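Side-chain contacts in light Chain (Clostridium botulinum, PDB 6BVD), which acts as the zinc-dependent protease domain of a mosaic botulinum neurotoxin and, like its relatives, probably cleaves a neuronal SNARE protein: residues A[167-172]-A[231-236]; A[50-55]-A[192-197]; A[25-30]-A[154-159]. All coordinates share one frame; numbering follows the deposited sequence.

Contact 1 of 3, residues A[167-172]-A[231-236]. With ACT (acetate ion), chain F.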
ATOM      1  N   ASN A 167      16.435  19.207  -4.462  1.00 27.50           N
ATOM      2  CA  ASN A 167      15.005  19.484  -4.461  1.00 28.69           C
ATOM      3  C   ASN A 167      14.785  20.941  -4.102  1.00 32.57           C
ATOM      4  O   ASN A 167      15.559  21.503  -3.316  1.00 30.36           O
ATOM      5  CB  ASN A 167      14.293  18.579  -3.466  1.00 25.63           C
ATOM      6  CG  ASN A 167      14.594  17.133  -3.697  1.00 28.25           C
ATOM      7  OD1 ASN A 167      14.390  16.602  -4.798  1.00 24.50           O
ATOM      8  ND2 ASN A 167      15.110  16.476  -2.666  1.00 22.18           N
ATOM      9  N   LYS A 168      13.795  21.612  -4.699  1.00 32.06           N
ATOM     10  CA  LYS A 168      13.553  22.987  -4.269  1.00 28.57           C
ATOM     11  C   LYS A 168      12.135  23.435  -4.505  1.00 27.09           C
ATOM     12  O   LYS A 168      11.478  22.964  -5.406  1.00 24.08           O
ATOM     13  CB  LYS A 168      14.509  23.966  -4.955  1.00 34.93           C
ATOM     14  CG  LYS A 168      14.383  24.020  -6.437  1.00 47.08           C
ATOM     15  CD  LYS A 168      15.276  25.116  -7.015  1.00 52.42           C
ATOM     16  CE  LYS A 168      16.701  24.924  -6.560  1.00 51.51           C
ATOM     17  NZ  LYS A 168      17.636  25.877  -7.211  1.00 65.72           N
ATOM     18  N   THR A 169      11.693  24.387  -3.695  1.00 26.39           N
ATOM     19  CA  THR A 169      10.321  24.887  -3.746  1.00 26.01           C
ATOM     20  C   THR A 169      10.398  26.364  -4.120  1.00 22.36           C
ATOM     21  O   THR A 169      11.380  27.024  -3.770  1.00 22.13           O
ATOM     22  CB  THR A 169       9.631  24.649  -2.381  1.00 26.88           C
ATOM     23  OG1 THR A 169       9.639  23.241  -2.101  1.00 26.69           O
ATOM     24  CG2 THR A 169       8.188  25.123  -2.361  1.00 27.10           C
ATOM     25  N   GLY A 170       9.389  26.880  -4.817  1.00 15.20           N
ATOM     26  CA  GLY A 170       9.317  28.280  -5.196  1.00 14.45           C
ATOM     27  C   GLY A 170       7.897  28.765  -5.417  1.00 20.80           C
ATOM     28  O   GLY A 170       7.011  27.948  -5.556  1.00 20.22           O
ATOM     29  N   GLY A 171       7.667  30.089  -5.421  1.00 19.30           N
ATOM     30  CA  GLY A 171       6.319  30.611  -5.650  1.00 17.79           C
ATOM     31  C   GLY A 171       6.232  31.226  -7.051  1.00 21.98           C
ATOM     32  O   GLY A 171       7.212  31.175  -7.808  1.00 23.91           O
ATOM     33  N   ILE A 172       5.092  31.836  -7.382  1.00 17.36           N
ATOM     34  CA  ILE A 172       4.925  32.471  -8.695  1.00 16.54           C
ATOM     35  C   ILE A 172       4.801  33.987  -8.587  1.00 21.19           C
ATOM     36  O   ILE A 172       4.197  34.511  -7.640  1.00 26.17           O
ATOM     37  CB  ILE A 172       3.694  31.889  -9.430  1.00 27.29           C
ATOM     38  CG1 ILE A 172       3.808  30.350  -9.556  1.00 22.63           C
ATOM     39  CG2 ILE A 172       3.530  32.578 -10.816  1.00 16.61           C
ATOM     40  CD1 ILE A 172       5.029  29.863 -10.360  1.00 24.45           C
ATOM     41  N   ILE A 231       6.187  21.178   3.230  1.00 14.85           N
ATOM     42  CA  ILE A 231       6.073  22.164   4.282  1.00 15.62           C
ATOM     43  C   ILE A 231       6.358  23.590   3.739  1.00 19.01           C
ATOM     44  O   ILE A 231       5.657  24.539   4.106  1.00 20.24           O
ATOM     45  CB  ILE A 231       6.998  21.806   5.448  1.00 19.54           C
ATOM     46  CG1 ILE A 231       6.485  20.525   6.097  1.00 17.93           C
ATOM     47  CG2 ILE A 231       7.079  22.961   6.420  1.00 21.36           C
ATOM     48  CD1 ILE A 231       7.513  19.888   7.086  1.00 22.66           C
ATOM     49  N   HIS A 232       7.384  23.717   2.890  1.00 19.00           N
ATOM     50  CA  HIS A 232       7.668  24.978   2.187  1.00 17.80           C
ATOM     51  C   HIS A 232       6.459  25.422   1.310  1.00 20.85           C
ATOM     52  O   HIS A 232       6.172  26.603   1.222  1.00 25.53           O
ATOM     53  CB  HIS A 232       8.895  24.852   1.279  1.00 16.24           C
ATOM     54  CG  HIS A 232      10.220  24.748   1.992  1.00 17.20           C
ATOM     55  ND1 HIS A 232      10.619  25.622   2.973  1.00 24.55           N
ATOM     56  CD2 HIS A 232      11.258  23.903   1.804  1.00 16.77           C
ATOM     57  CE1 HIS A 232      11.834  25.304   3.388  1.00 30.47           C
ATOM     58  NE2 HIS A 232      12.244  24.260   2.685  1.00 23.05           N
ATOM     59  N   VAL A 233       5.836  24.480   0.610  1.00 27.83           N
ATOM     60  CA  VAL A 233       4.642  24.772  -0.219  1.00 24.29           C
ATOM     61  C   VAL A 233       3.569  25.364   0.672  1.00 20.76           C
ATOM     62  O   VAL A 233       2.990  26.401   0.398  1.00 22.18           O
ATOM     63  CB  VAL A 233       4.112  23.482  -0.873  1.00 22.69           C
ATOM     64  CG1 VAL A 233       2.680  23.661  -1.553  1.00 15.05           C
ATOM     65  CG2 VAL A 233       5.117  22.909  -1.795  1.00 17.69           C
ATOM     66  N   LEU A 234       3.346  24.703   1.804  1.00 25.90           N
ATOM     67  CA  LEU A 234       2.345  25.129   2.753  1.00 23.37           C
ATOM     68  C   LEU A 234       2.563  26.553   3.227  1.00 22.06           C
ATOM     69  O   LEU A 234       1.587  27.327   3.364  1.00 19.58           O
ATOM     70  CB  LEU A 234       2.306  24.171   3.961  1.00 23.01           C
ATOM     71  CG  LEU A 234       1.122  24.405   4.893  1.00 29.10           C
ATOM     72  CD1 LEU A 234      -0.198  24.180   4.147  1.00 27.33           C
ATOM     73  CD2 LEU A 234       1.193  23.435   6.090  1.00 35.04           C
ATOM     74  N   HIS A 235       3.815  26.920   3.513  1.00 19.95           N
ATOM     75  CA  HIS A 235       4.091  28.276   3.903  1.00 19.96           C
ATOM     76  C   HIS A 235       3.710  29.215   2.732  1.00 19.66           C
ATOM     77  O   HIS A 235       3.147  30.277   2.944  1.00 20.21           O
ATOM     78  CB  HIS A 235       5.582  28.468   4.293  1.00 20.64           C
ATOM     79  CG  HIS A 235       6.006  27.600   5.462  1.00 21.14           C
ATOM     80  ND1 HIS A 235       7.308  27.171   5.643  1.00 25.49           N
ATOM     81  CD2 HIS A 235       5.305  27.140   6.514  1.00 21.83           C
ATOM     82  CE1 HIS A 235       7.379  26.447   6.752  1.00 22.17           C
ATOM     83  NE2 HIS A 235       6.180  26.406   7.306  1.00 26.10           N
ATOM     84  N   GLY A 236       4.049  28.814   1.517  1.00 19.11           N
ATOM     85  CA  GLY A 236       3.740  29.671   0.352  1.00 15.64           C
ATOM     86  C   GLY A 236       2.215  29.844   0.128  1.00 16.61           C
ATOM     87  O   GLY A 236       1.741  30.915  -0.196  1.00 22.17           O
TER
HETATM   88  C   ACT F 504       9.662  28.954   3.630  1.00 30.35           C
HETATM   89  O   ACT F 504       9.141  30.000   4.078  1.00 30.69           O
HETATM   90  OXT ACT F 504       9.253  27.836   4.015  1.00 26.97           O
HETATM   91  CH3 ACT F 504      10.782  29.041   2.626  1.00 29.27           C

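Contact 2 of 3, residues A[50-55]-A[192-197]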
ATOM      1  N   GLU A  50       8.853  15.575 -15.897  1.00 27.63           N
ATOM      2  CA  GLU A  50       9.907  15.961 -16.799  1.00 23.82           C
ATOM      3  C   GLU A  50      10.933  16.798 -16.062  1.00 24.18           C
ATOM      4  O   GLU A  50      10.607  17.404 -15.020  1.00 28.69           O
ATOM      5  CB  GLU A  50       9.350  16.772 -18.002  1.00 27.68           C
ATOM      6  CG  GLU A  50       8.264  16.038 -18.794  1.00 29.21           C
ATOM      7  CD  GLU A  50       7.792  16.792 -20.009  1.00 37.72           C
ATOM      8  OE1 GLU A  50       8.628  17.498 -20.622  1.00 42.01           O
ATOM      9  OE2 GLU A  50       6.591  16.662 -20.369  1.00 40.93           O
ATOM     10  N   ARG A  51      12.127  16.917 -16.642  1.00 24.32           N
ATOM     11  CA  ARG A  51      13.158  17.807 -16.089  1.00 26.67           C
ATOM     12  C   ARG A  51      12.703  19.255 -16.098  1.00 31.41           C
ATOM     13  O   ARG A  51      12.088  19.750 -17.079  1.00 32.02           O
ATOM     14  CB  ARG A  51      14.495  17.688 -16.844  1.00 30.71           C
ATOM     15  CG  ARG A  51      15.090  16.292 -16.911  1.00 28.34           C
ATOM     16  CD  ARG A  51      15.642  15.798 -15.562  1.00 20.29           C
ATOM     17  NE  ARG A  51      16.854  16.511 -15.112  1.00 24.54           N
ATOM     18  CZ  ARG A  51      18.096  16.167 -15.468  1.00 32.49           C
ATOM     19  NH1 ARG A  51      18.289  15.141 -16.304  1.00 27.83           N
ATOM     20  NH2 ARG A  51      19.154  16.844 -14.985  1.00 24.46           N
ATOM     21  N   TYR A  52      12.986  19.945 -14.999  1.00 27.73           N
ATOM     22  CA  TYR A  52      12.711  21.370 -14.904  1.00 31.54           C
ATOM     23  C   TYR A  52      13.763  22.147 -15.692  1.00 29.23           C
ATOM     24  O   TYR A  52      14.964  22.021 -15.411  1.00 25.34           O
ATOM     25  CB  TYR A  52      12.692  21.827 -13.434  1.00 28.39           C
ATOM     26  CG  TYR A  52      12.240  23.249 -13.257  1.00 25.71           C
ATOM     27  CD1 TYR A  52      10.908  23.558 -13.003  1.00 31.04           C
ATOM     28  CD2 TYR A  52      13.154  24.293 -13.339  1.00 33.18           C
ATOM     29  CE1 TYR A  52      10.504  24.876 -12.844  1.00 35.73           C
ATOM     30  CE2 TYR A  52      12.759  25.613 -13.197  1.00 36.45           C
ATOM     31  CZ  TYR A  52      11.446  25.899 -12.956  1.00 31.12           C
ATOM     32  OH  TYR A  52      11.093  27.218 -12.802  1.00 29.45           O
ATOM     33  N   ARG A  53      13.321  22.952 -16.664  1.00 28.29           N
ATOM     34  CA  ARG A  53      14.242  23.688 -17.545  1.00 28.97           C
ATOM     35  C   ARG A  53      14.006  25.192 -17.613  1.00 34.36           C
ATOM     36  O   ARG A  53      14.840  25.927 -18.150  1.00 34.21           O
ATOM     37  CB  ARG A  53      14.176  23.135 -18.975  1.00 31.30           C
ATOM     38  CG  ARG A  53      14.446  21.654 -19.041  1.00 37.92           C
ATOM     39  CD  ARG A  53      14.576  21.152 -20.466  1.00 39.85           C
ATOM     40  NE  ARG A  53      14.873  19.731 -20.474  1.00 28.12           N
ATOM     41  CZ  ARG A  53      16.088  19.219 -20.311  1.00 34.24           C
ATOM     42  NH1 ARG A  53      17.134  20.019 -20.131  1.00 35.02           N
ATOM     43  NH2 ARG A  53      16.247  17.904 -20.322  1.00 34.46           N
ATOM     44  N   LEU A  54      12.903  25.678 -17.057  1.00 33.89           N
ATOM     45  CA  LEU A  54      12.586  27.091 -17.267  1.00 39.48           C
ATOM     46  C   LEU A  54      13.622  28.089 -16.696  1.00 39.43           C
ATOM     47  O   LEU A  54      13.940  28.075 -15.500  1.00 37.58           O
ATOM     48  CB  LEU A  54      11.210  27.417 -16.695  1.00 36.09           C
ATOM     49  CG  LEU A  54      10.950  28.905 -16.924  1.00 40.27           C
ATOM     50  CD1 LEU A  54      10.262  29.134 -18.269  1.00 35.40           C
ATOM     51  CD2 LEU A  54      10.159  29.470 -15.798  1.00 41.32           C
ATOM     52  N   GLY A  55      14.113  28.983 -17.557  1.00 37.18           N
ATOM     53  CA  GLY A  55      15.042  30.016 -17.124  1.00 36.58           C
ATOM     54  C   GLY A  55      16.445  29.519 -16.846  1.00 41.45           C
ATOM     55  O   GLY A  55      17.279  30.245 -16.289  1.00 44.58           O
ATOM     56  N   ILE A 192       0.104  29.848  -6.552  1.00 25.31           N
ATOM     57  CA  ILE A 192       0.495  28.553  -7.054  1.00 18.19           C
ATOM     58  C   ILE A 192       1.946  28.305  -6.666  1.00 23.93           C
ATOM     59  O   ILE A 192       2.782  29.203  -6.802  1.00 22.54           O
ATOM     60  CB  ILE A 192       0.343  28.471  -8.574  1.00 19.84           C
ATOM     61  CG1 ILE A 192      -1.144  28.459  -8.967  1.00 27.78           C
ATOM     62  CG2 ILE A 192       0.876  27.167  -9.076  1.00 17.92           C
ATOM     63  CD1 ILE A 192      -1.339  28.758 -10.504  1.00 24.24           C
ATOM     64  N   MET A 193       2.256  27.091  -6.187  1.00 22.89           N
ATOM     65  CA  MET A 193       3.628  26.775  -5.800  1.00 23.42           C
ATOM     66  C   MET A 193       4.217  25.815  -6.803  1.00 17.82           C
ATOM     67  O   MET A 193       3.496  25.187  -7.557  1.00 19.60           O
ATOM     68  CB  MET A 193       3.686  26.225  -4.348  1.00 21.88           C
ATOM     69  CG  MET A 193       3.164  27.261  -3.317  1.00 16.40           C
ATOM     70  SD  MET A 193       4.140  28.838  -3.244  1.00 26.28           S
ATOM     71  CE  MET A 193       5.723  28.268  -2.550  1.00 24.53           C
ATOM     72  N   THR A 194       5.545  25.807  -6.879  1.00 17.48           N
ATOM     73  CA  THR A 194       6.324  24.925  -7.732  1.00 16.38           C
ATOM     74  C   THR A 194       7.273  24.099  -6.858  1.00 24.59           C
ATOM     75  O   THR A 194       7.961  24.684  -5.987  1.00 18.89           O
ATOM     76  CB  THR A 194       7.200  25.712  -8.746  1.00 28.15           C
ATOM     77  OG1 THR A 194       6.427  26.738  -9.377  1.00 27.60           O
ATOM     78  CG2 THR A 194       7.799  24.800  -9.802  1.00 22.69           C
ATOM     79  N   VAL A 195       7.363  22.791  -7.118  1.00 23.72           N
ATOM     80  CA  VAL A 195       8.449  21.964  -6.541  1.00 24.44           C
ATOM     81  C   VAL A 195       9.265  21.235  -7.620  1.00 21.92           C
ATOM     82  O   VAL A 195       8.717  20.704  -8.553  1.00 26.42           O
ATOM     83  CB  VAL A 195       7.904  20.913  -5.547  1.00 26.08           C
ATOM     84  CG1 VAL A 195       9.011  19.917  -5.147  1.00 18.73           C
ATOM     85  CG2 VAL A 195       7.339  21.610  -4.320  1.00 21.58           C
ATOM     86  N   GLU A 196      10.589  21.264  -7.526  1.00 14.71           N
ATOM     87  CA  GLU A 196      11.426  20.380  -8.314  1.00 17.80           C
ATOM     88  C   GLU A 196      11.826  19.251  -7.382  1.00 22.34           C
ATOM     89  O   GLU A 196      12.465  19.513  -6.349  1.00 22.54           O
ATOM     90  CB  GLU A 196      12.673  21.103  -8.837  1.00 22.71           C
ATOM     91  CG  GLU A 196      12.344  22.331  -9.653  1.00 28.72           C
ATOM     92  CD  GLU A 196      13.563  23.208  -9.841  1.00 36.05           C
ATOM     93  OE1 GLU A 196      14.656  22.671 -10.138  1.00 34.15           O
ATOM     94  OE2 GLU A 196      13.438  24.424  -9.614  1.00 41.41           O
ATOM     95  N   PHE A 197      11.418  18.032  -7.708  1.00 20.99           N
ATOM     96  CA  PHE A 197      11.627  16.908  -6.792  1.00 24.54           C
ATOM     97  C   PHE A 197      12.219  15.694  -7.499  1.00 27.22           C
ATOM     98  O   PHE A 197      11.773  15.274  -8.596  1.00 24.78           O
ATOM     99  CB  PHE A 197      10.318  16.511  -6.107  1.00 30.79           C
ATOM    100  CG  PHE A 197      10.531  15.578  -4.948  1.00 27.22           C
ATOM    101  CD1 PHE A 197      11.112  16.060  -3.785  1.00 23.23           C
ATOM    102  CD2 PHE A 197      10.214  14.236  -5.040  1.00 26.86           C
ATOM    103  CE1 PHE A 197      11.355  15.203  -2.717  1.00 27.96           C
ATOM    104  CE2 PHE A 197      10.441  13.377  -3.960  1.00 28.56           C
ATOM    105  CZ  PHE A 197      11.013  13.856  -2.823  1.00 24.22           C
TER

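Contact 3 of 3, residues A[25-30]-A[154-159]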
ATOM      1  N   ARG A  25      -0.593  24.393 -19.504  1.00 20.08           N
ATOM      2  CA  ARG A  25       0.362  25.460 -19.871  1.00 20.69           C
ATOM      3  C   ARG A  25       0.861  26.055 -18.576  1.00 22.91           C
ATOM      4  O   ARG A  25       0.147  26.840 -17.964  1.00 19.92           O
ATOM      5  CB  ARG A  25      -0.309  26.539 -20.731  1.00 16.79           C
ATOM      6  CG  ARG A  25       0.697  27.549 -21.329  1.00 19.92           C
ATOM      7  CD  ARG A  25      -0.028  28.653 -22.163  1.00 18.99           C
ATOM      8  NE  ARG A  25      -0.794  29.566 -21.300  1.00 24.43           N
ATOM      9  CZ  ARG A  25      -1.397  30.664 -21.736  1.00 26.08           C
ATOM     10  NH1 ARG A  25      -1.294  30.985 -23.007  1.00 26.36           N
ATOM     11  NH2 ARG A  25      -2.076  31.444 -20.905  1.00 28.27           N
ATOM     12  N   PRO A  26       2.065  25.659 -18.123  1.00 24.21           N
ATOM     13  CA  PRO A  26       2.392  26.051 -16.743  1.00 27.90           C
ATOM     14  C   PRO A  26       2.834  27.526 -16.636  1.00 30.27           C
ATOM     15  O   PRO A  26       3.079  28.173 -17.655  1.00 24.37           O
ATOM     16  CB  PRO A  26       3.497  25.030 -16.327  1.00 23.47           C
ATOM     17  CG  PRO A  26       3.968  24.390 -17.541  1.00 26.63           C
ATOM     18  CD  PRO A  26       3.040  24.725 -18.703  1.00 29.30           C
ATOM     19  N   PRO A  27       2.866  28.080 -15.404  1.00 23.97           N
ATOM     20  CA  PRO A  27       3.241  29.489 -15.251  1.00 26.06           C
ATOM     21  C   PRO A  27       4.595  29.771 -15.907  1.00 24.11           C
ATOM     22  O   PRO A  27       5.492  28.908 -15.843  1.00 22.95           O
ATOM     23  CB  PRO A  27       3.283  29.699 -13.719  1.00 23.33           C
ATOM     24  CG  PRO A  27       3.183  28.347 -13.136  1.00 25.32           C
ATOM     25  CD  PRO A  27       2.532  27.447 -14.119  1.00 23.40           C
ATOM     26  N   TYR A  28       4.679  30.927 -16.563  1.00 24.82           N
ATOM     27  CA  TYR A  28       5.830  31.432 -17.330  1.00 22.60           C
ATOM     28  C   TYR A  28       5.897  30.855 -18.769  1.00 31.10           C
ATOM     29  O   TYR A  28       6.750  31.279 -19.560  1.00 31.88           O
ATOM     30  CB  TYR A  28       7.164  31.159 -16.594  1.00 25.48           C
ATOM     31  CG  TYR A  28       7.240  31.734 -15.192  1.00 22.86           C
ATOM     32  CD1 TYR A  28       6.876  33.045 -14.934  1.00 27.98           C
ATOM     33  CD2 TYR A  28       7.654  30.940 -14.112  1.00 26.27           C
ATOM     34  CE1 TYR A  28       6.946  33.577 -13.639  1.00 27.17           C
ATOM     35  CE2 TYR A  28       7.717  31.449 -12.822  1.00 28.85           C
ATOM     36  CZ  TYR A  28       7.352  32.767 -12.588  1.00 26.66           C
ATOM     37  OH  TYR A  28       7.421  33.289 -11.312  1.00 26.61           O
ATOM     38  N   TYR A  29       4.988  29.941 -19.140  1.00 25.79           N
ATOM     39  CA  TYR A  29       4.991  29.391 -20.503  1.00 19.29           C
ATOM     40  C   TYR A  29       3.876  30.043 -21.380  1.00 27.32           C
ATOM     41  O   TYR A  29       3.505  29.530 -22.456  1.00 24.45           O
ATOM     42  CB  TYR A  29       4.838  27.863 -20.479  1.00 26.67           C
ATOM     43  CG  TYR A  29       6.110  27.124 -20.049  1.00 23.83           C
ATOM     44  CD1 TYR A  29       7.106  26.825 -20.976  1.00 25.61           C
ATOM     45  CD2 TYR A  29       6.326  26.751 -18.708  1.00 19.95           C
ATOM     46  CE1 TYR A  29       8.283  26.189 -20.599  1.00 23.12           C
ATOM     47  CE2 TYR A  29       7.492  26.086 -18.333  1.00 22.17           C
ATOM     48  CZ  TYR A  29       8.456  25.805 -19.278  1.00 26.19           C
ATOM     49  OH  TYR A  29       9.607  25.160 -18.923  1.00 28.65           O
ATOM     50  N   GLU A  30       3.354  31.166 -20.911  1.00 23.57           N
ATOM     51  CA  GLU A  30       2.201  31.798 -21.555  1.00 26.57           C
ATOM     52  C   GLU A  30       2.545  32.307 -22.968  1.00 28.92           C
ATOM     53  O   GLU A  30       1.834  32.024 -23.915  1.00 33.05           O
ATOM     54  CB  GLU A  30       1.672  32.963 -20.711  1.00 27.77           C
ATOM     55  CG  GLU A  30       1.216  32.622 -19.297  1.00 30.43           C
ATOM     56  CD  GLU A  30       2.373  32.637 -18.289  1.00 32.16           C
ATOM     57  OE1 GLU A  30       3.466  33.108 -18.648  1.00 29.30           O
ATOM     58  OE2 GLU A  30       2.167  32.204 -17.134  1.00 28.52           O
ATOM     59  N   ASN A 154      -3.061  24.393  -6.638  1.00 18.68           N
ATOM     60  CA  ASN A 154      -2.172  24.925  -5.599  1.00 17.39           C
ATOM     61  C   ASN A 154      -0.694  24.610  -5.863  1.00 18.95           C
ATOM     62  O   ASN A 154       0.194  25.330  -5.401  1.00 23.14           O
ATOM     63  CB  ASN A 154      -2.579  24.349  -4.196  1.00 16.87           C
ATOM     64  CG  ASN A 154      -3.977  24.797  -3.745  1.00 20.29           C
ATOM     65  OD1 ASN A 154      -4.575  25.766  -4.285  1.00 19.15           O
ATOM     66  ND2 ASN A 154      -4.507  24.110  -2.720  1.00 22.81           N
ATOM     67  N   LEU A 155      -0.416  23.528  -6.567  1.00 16.98           N
ATOM     68  CA  LEU A 155       0.952  23.021  -6.636  1.00 19.68           C
ATOM     69  C   LEU A 155       1.227  22.230  -7.917  1.00 19.99           C
ATOM     70  O   LEU A 155       0.436  21.398  -8.327  1.00 18.04           O
ATOM     71  CB  LEU A 155       1.245  22.104  -5.402  1.00 10.54           C
ATOM     72  CG  LEU A 155       2.564  21.326  -5.455  1.00 17.82           C
ATOM     73  CD1 LEU A 155       3.802  22.208  -5.496  1.00 14.28           C
ATOM     74  CD2 LEU A 155       2.633  20.354  -4.196  1.00 19.30           C
ATOM     75  N   ILE A 156       2.372  22.497  -8.532  1.00 15.58           N
ATOM     76  CA  ILE A 156       2.842  21.733  -9.666  1.00 15.72           C
ATOM     77  C   ILE A 156       4.236  21.217  -9.354  1.00 18.54           C
ATOM     78  O   ILE A 156       5.153  22.004  -9.067  1.00 22.15           O
ATOM     79  CB  ILE A 156       2.878  22.599 -10.945  1.00 19.21           C
ATOM     80  CG1 ILE A 156       1.471  23.154 -11.230  1.00 19.04           C
ATOM     81  CG2 ILE A 156       3.459  21.788 -12.104  1.00 18.08           C
ATOM     82  CD1 ILE A 156       1.441  24.155 -12.367  1.00 24.91           C
ATOM     83  N   ILE A 157       4.394  19.901  -9.428  1.00 18.76           N
ATOM     84  CA  ILE A 157       5.661  19.228  -9.136  1.00 20.45           C
ATOM     85  C   ILE A 157       6.305  18.790 -10.415  1.00 15.85           C
ATOM     86  O   ILE A 157       5.654  18.150 -11.215  1.00 17.08           O
ATOM     87  CB  ILE A 157       5.480  17.967  -8.233  1.00 19.10           C
ATOM     88  CG1 ILE A 157       4.754  18.323  -6.912  1.00 16.66           C
ATOM     89  CG2 ILE A 157       6.892  17.314  -7.971  1.00 16.22           C
ATOM     90  CD1 ILE A 157       4.334  17.041  -6.027  1.00 16.74           C
ATOM     91  N   TRP A 158       7.563  19.181 -10.617  1.00 16.34           N
ATOM     92  CA  TRP A 158       8.409  18.743 -11.731  1.00 19.25           C
ATOM     93  C   TRP A 158       9.528  17.805 -11.260  1.00 23.45           C
ATOM     94  O   TRP A 158       9.887  17.799 -10.086  1.00 21.69           O
ATOM     95  CB  TRP A 158       9.108  19.932 -12.397  1.00 21.16           C
ATOM     96  CG  TRP A 158       8.245  20.979 -12.947  1.00 21.67           C
ATOM     97  CD1 TRP A 158       7.529  21.897 -12.257  1.00 22.47           C
ATOM     98  CD2 TRP A 158       8.075  21.289 -14.341  1.00 17.78           C
ATOM     99  NE1 TRP A 158       6.879  22.740 -13.140  1.00 25.50           N
ATOM    100  CE2 TRP A 158       7.205  22.384 -14.416  1.00 20.50           C
ATOM    101  CE3 TRP A 158       8.569  20.732 -15.511  1.00 22.58           C
ATOM    102  CZ2 TRP A 158       6.829  22.969 -15.646  1.00 21.88           C
ATOM    103  CZ3 TRP A 158       8.170  21.277 -16.735  1.00 20.42           C
ATOM    104  CH2 TRP A 158       7.293  22.373 -16.782  1.00 22.52           C
ATOM    105  N   GLY A 159      10.139  17.105 -12.209  1.00 25.58           N
ATOM    106  CA  GLY A 159      11.392  16.390 -11.979  1.00 25.30           C
ATOM    107  C   GLY A 159      12.529  17.365 -11.742  1.00 26.13           C
ATOM    108  O   GLY A 159      12.316  18.561 -11.760  1.00 24.83           O
TER

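Contact 1 of 3, residues A[167-172]-A[231-236]
Apolar contact between Thr-169 and the helix residues His-232 and Val-233 is made by two carbons of the threonine. CB and CG2 of Thr-169 each lie 3.7 Å from CB of His-232, and CG2 alone goes on to touch CG2 of Val-233 at 3.8 Å. The threonine slants across the histidine side chain and stands at about a right angle to the valine. With CG2 placed anti to the backbone N, the threonine hydroxyl falls beside that N, where OG1 is hydrogen-bonded to OE1 of Glu-229, three residues, almost one helical turn, before His-232.

Metal coordination sets the context: strand 168-171, an edge strand of the mixed sheet, packs against helix 222-237, which carries the HExxH zinc-binding motif of the clan MA metallopeptidases. NE2 of His-232 binds the zinc ion together with His-228 and, further along the chain, Glu-266.

Polar contacts on the other edge of the His-232 ring involve an acetate ion, probably from the crystallisation liquor. ND1 of His-232 donates to acetate OXT at 2.8 Å and 174°, and ND1 of His-235 reaches the same OXT at 2.6 Å and 175°. Both bonds are nearly straight, and the oxygen lies in the plane of each ring. Over the centre of the His-235 ring sits O of Ile-231, 3.3 Å above the plane, while Tyr-349 also stacks with this ring.

Contact 2 of 3, residues A[50-55]-A[192-197]
Tyr-52 and Glu-196 meet as a flat pair, the carboxylate lying over one face of the phenol ring. This places a loop residue from the chain that follows strand 45-48 against strand 193-196, one of the inner strands of the mixed sheet in this zinc protease fold. Their planes are only 5° apart, and CD of Glu-196 stands 3.7 Å from CG of Tyr-52. The carboxylate covers the CG-CD2-CE2 side of the face, with OE2 3.7 Å above the plane of the Tyr-52 ring and offset toward the rim.

Two conformations produce it. Tyr-52 has CG anti to the backbone N (chi1 -173°), which sends the ring from the loop toward the strand. Glu-196 turns CG away from its carbonyl carbon and then runs extended (chi2 165°), carrying the carboxylate out over the ring face. Its aliphatic part contributes too: CG makes an off-centre CH-pi contact, 4.2 Å from the centroid of the Tyr-52 ring. A negative charge here probably gains nothing from the pi cloud, so the fit is likely one of dispersion and shape.

Trp-158 meets Tyr-52 edge-to-face, while Arg-51 fixes the loop through hydrogen bonds to the carbonyls of Pro-160, Gly-161, Asp-76 and Tyr-79. Thr-194, two residues back on the same strand, points to the same side as Glu-196 and crosses the tyrosine at about a right angle, its methyl CG2 coming obliquely to 4.1 Å from CE1 of Tyr-52.

Contact 3 of 3, residues A[25-30]-A[154-159]
Ile-156 turns CG1 anti to its carbonyl carbon and then runs extended (chi2 173°), which carries CD1 out to the ring of Pro-27; Trp-158, with CG likewise anti to the carbonyl carbon, brings CZ2 and CH2 of its six-membered ring obliquely to Pro-26 and Tyr-29. The loop side is a type II beta turn, Pro-26 to Tyr-29, set against strand 155-158 of the mixed sheet. Its closing bond runs from N of Tyr-29 to O of Pro-26 (3.0 Å), and Tyr-28 takes the positive phi (82°) of the third position.

All cross-segment contacts are apolar. CD1 of Ile-156 meets CD of Pro-27 end-on at 3.9 Å. CG of Pro-26 is 3.7 Å from CZ2 of Trp-158, the two side chains crossing at about a right angle. CE2 of Tyr-29 approaches CH2 of Trp-158 obliquely at 4.0 Å. Phe-36 meets both aromatic rings edge-to-face, and Ile-48 of strand 45-48 touches Pro-26, Ile-156 and Trp-158, enlarging the buried cluster.

Within the turn segment, OE2 of Glu-30, also salt-bridged to Arg-135, accepts a hydrogen bond from N of Tyr-28 (2.9 Å), the donor arriving 37° out of the carboxylate plane.

Overall arrangement
From the N terminus, the turn 25-30 and the loop 50-55 come first, and each is paired with a segment more than a hundred residues later. Strand 155-158 closes contact 3; strand 168-171 then opens contact 1, strand 193-196 closes contact 2, and helix 222-237 closes contact 1. Contact 2 therefore crosses both others, whereas contact 3 closes before contact 1 opens. The three strands share one mixed sheet, with 193-196 between 155-158 and 168-171, joined by probable hydrogen bonds from Trp-158 N to Val-195 O and from Glu-196 N to Lys-168 O. Together they tie two N-terminal loops, through the sheet, to the zinc-binding helix.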